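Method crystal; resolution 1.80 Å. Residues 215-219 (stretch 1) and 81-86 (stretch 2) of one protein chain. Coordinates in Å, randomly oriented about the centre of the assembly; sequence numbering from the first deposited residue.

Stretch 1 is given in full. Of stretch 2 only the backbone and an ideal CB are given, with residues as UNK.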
# COMPACT_ATOMS: atom_id res chain seq x y z
N SER A 215 -23.98 0.58 -0.88
CA SER A 215 -23.93 0.23 -2.30
C SER A 215 -22.99 1.15 -3.10
O SER A 215 -22.64 0.82 -4.22
CB SER A 215 -25.34 0.28 -2.88
OG SER A 215 -25.80 1.61 -2.85
N ARG A 216 -22.55 2.28 -2.50
CA ARG A 216 -21.51 3.12 -3.11
C ARG A 216 -20.11 2.84 -2.56
O ARG A 216 -19.15 3.55 -2.83
CB ARG A 216 -21.88 4.59 -2.93
CG ARG A 216 -23.10 4.99 -3.74
CD ARG A 216 -23.55 6.39 -3.44
NE ARG A 216 -22.49 7.34 -3.76
CZ ARG A 216 -22.27 8.49 -3.14
NH1 ARG A 216 -23.03 8.89 -2.12
NH2 ARG A 216 -21.28 9.27 -3.55
N ASN A 217 -19.99 1.75 -1.81
CA ASN A 217 -18.76 1.35 -1.16
C ASN A 217 -18.23 2.30 -0.08
O ASN A 217 -17.06 2.22 0.26
CB ASN A 217 -17.67 0.97 -2.19
CG ASN A 217 -17.99 -0.34 -2.91
OD1 ASN A 217 -18.69 -1.19 -2.38
ND2 ASN A 217 -17.48 -0.49 -4.11
N LEU A 218 -19.12 3.11 0.47
CA LEU A 218 -18.83 4.00 1.60
C LEU A 218 -19.24 3.29 2.89
O LEU A 218 -20.24 2.58 2.91
CB LEU A 218 -19.61 5.31 1.46
CG LEU A 218 -19.32 6.07 0.16
CD1 LEU A 218 -20.39 7.16 -0.10
CD2 LEU A 218 -17.95 6.64 0.21
N PRO A 219 -18.46 3.47 3.97
CA PRO A 219 -18.87 2.82 5.22
C PRO A 219 -20.17 3.33 5.74
O PRO A 219 -20.46 4.54 5.65
CB PRO A 219 -17.77 3.19 6.21
CG PRO A 219 -16.66 3.74 5.39
CD PRO A 219 -17.22 4.24 4.12
N UNK A 81 -8.60 4.95 -1.03
CA UNK A 81 -9.99 4.66 -1.22
C UNK A 81 -10.84 5.93 -1.36
O UNK A 81 -10.31 7.00 -1.73
CB UNK A 81 -10.50 3.81 -0.05
N UNK A 82 -12.13 5.83 -1.04
CA UNK A 82 -13.15 6.80 -1.46
C UNK A 82 -13.42 8.00 -0.54
O UNK A 82 -13.37 7.90 0.68
CB UNK A 82 -14.47 6.05 -1.65
N UNK A 83 -13.66 9.15 -1.17
CA UNK A 83 -14.27 10.30 -0.52
C UNK A 83 -15.63 10.53 -1.18
O UNK A 83 -15.70 10.79 -2.41
CB UNK A 83 -13.38 11.54 -0.62
N UNK A 84 -16.68 10.44 -0.37
CA UNK A 84 -18.06 10.62 -0.82
C UNK A 84 -18.30 11.91 -1.61
O UNK A 84 -18.04 13.02 -1.12
CB UNK A 84 -18.99 10.60 0.39
N UNK A 85 -18.75 11.77 -2.87
CA UNK A 85 -19.02 12.94 -3.74
C UNK A 85 -17.79 13.81 -4.00
O UNK A 85 -17.91 14.94 -4.47
CB UNK A 85 -20.11 13.81 -3.11
N UNK A 86 -16.61 13.28 -3.71
CA UNK A 86 -15.37 14.01 -3.85
C UNK A 86 -15.25 15.25 -2.98
O UNK A 86 -14.52 16.19 -3.34
CB UNK A 86 -15.19 14.41 -5.32

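Position 81 has its CA-to-CB bond directed toward stretch 1, yet the ideal CB has nothing of that stretch within 5.5 Å. Its angles, 66/-155, lie in a region that chiefly glycine visits, so a side chain here is unusual. The residue is nevertheless Asn-81, and its side chain serves its own stretch: Asn-81 OD1 accepts from the backbone N of position 82 at 2.8 Å.

Position 82 has extended angles (-90/142) and points toward stretch 1. Its ideal CB lies 4.0 Å from Leu-218 CD2, 5.0 Å from Asn-217 O and 5.4 Å from Arg-216 O. A methyl group beside carbonyl oxygens suits a side chain with an aliphatic stem; leucine, methionine, lysine or arginine would all be plausible. The residue is Arg-82. Its stem packs with CB 4.0 Å from Leu-218 CD2, and CD comes within 3.7 Å of Arg-216 O. With chi2 and chi3 both t, the chain runs out to Asn-217, whose ND2 lies over one face of the guanidinium, 3.4 Å from Arg-82 NH2. Both nitrogens are donors, so this is packing without a hydrogen bond; Arg-82 NH1 donates to Asn-81 OD1 at 2.9 Å, and NE and NH2 are satisfied elsewhere in the structure.

Position 83 points away, so stretch 1 places no demand on it; its extended angles (-114/119) would suit a beta-branched residue, among others. It is Ile-83.

Position 84 directs CA-to-CB sideways. The ideal CB is 3.7 Å from Leu-218 CD1 and 4.7 Å from Arg-216 NH2, placing a positive charge within reach of a short side chain. Aspartate fits well, while asparagine or serine could offer a neutral acceptor. The residue is Asp-84, with chi1 t. OD1 lies near the guanidinium plane, at its edge, and forms a salt bridge with Arg-216 NH2 at 3.0 Å (N-H...acceptor angle 136°); a weak hydrogen bond from Arg-216 NH1 to the same OD1 spans 3.1 Å.

Position 85 combines a sideways CA-to-CB bond with left-handed angles (60/16), favouring glycine, asparagine or aspartate; Arg-216 NH2, 4.7 Å from the ideal CB, adds a reason for an acid. Asp-85 meets both conditions. Its OD1 completes a second salt bridge with Arg-216 NH2 at 2.9 Å, although the hydrogen bond is weak at 123°, so one nitrogen is shared by two carboxylates.

Position 86 is beyond reach of stretch 1, and its positive phi (62°) favours glycine. Gly-86 closes the type II turn, its N donating to Ile-83 O at 3.0 Å.

Stretch 2 81-86: NRIDDG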
# COMPACT_ATOMS: atom_id res chain seq x y z
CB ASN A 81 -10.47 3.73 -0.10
CG ASN A 81 -11.50 2.73 -0.59
OD1 ASN A 81 -12.65 3.09 -0.82
ND2 ASN A 81 -11.09 1.48 -0.76
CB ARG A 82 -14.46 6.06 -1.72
CG ARG A 82 -14.36 5.06 -2.83
CD ARG A 82 -15.45 4.02 -2.69
NE ARG A 82 -15.42 3.14 -3.84
CZ ARG A 82 -14.72 2.03 -3.93
NH1 ARG A 82 -13.99 1.59 -2.91
NH2 ARG A 82 -14.77 1.33 -5.05
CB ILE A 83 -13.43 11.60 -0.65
CG1 ILE A 83 -11.97 11.41 -0.21
CG2 ILE A 83 -14.12 12.80 0.08
CD1 ILE A 83 -11.77 10.91 1.18
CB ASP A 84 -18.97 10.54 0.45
CG ASP A 84 -20.46 10.63 0.15
OD1 ASP A 84 -20.85 10.82 -1.03
OD2 ASP A 84 -21.25 10.50 1.13
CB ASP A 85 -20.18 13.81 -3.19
CG ASP A 85 -21.53 13.12 -3.23
OD1 ASP A 85 -21.69 12.13 -3.97
OD2 ASP A 85 -22.43 13.58 -2.49
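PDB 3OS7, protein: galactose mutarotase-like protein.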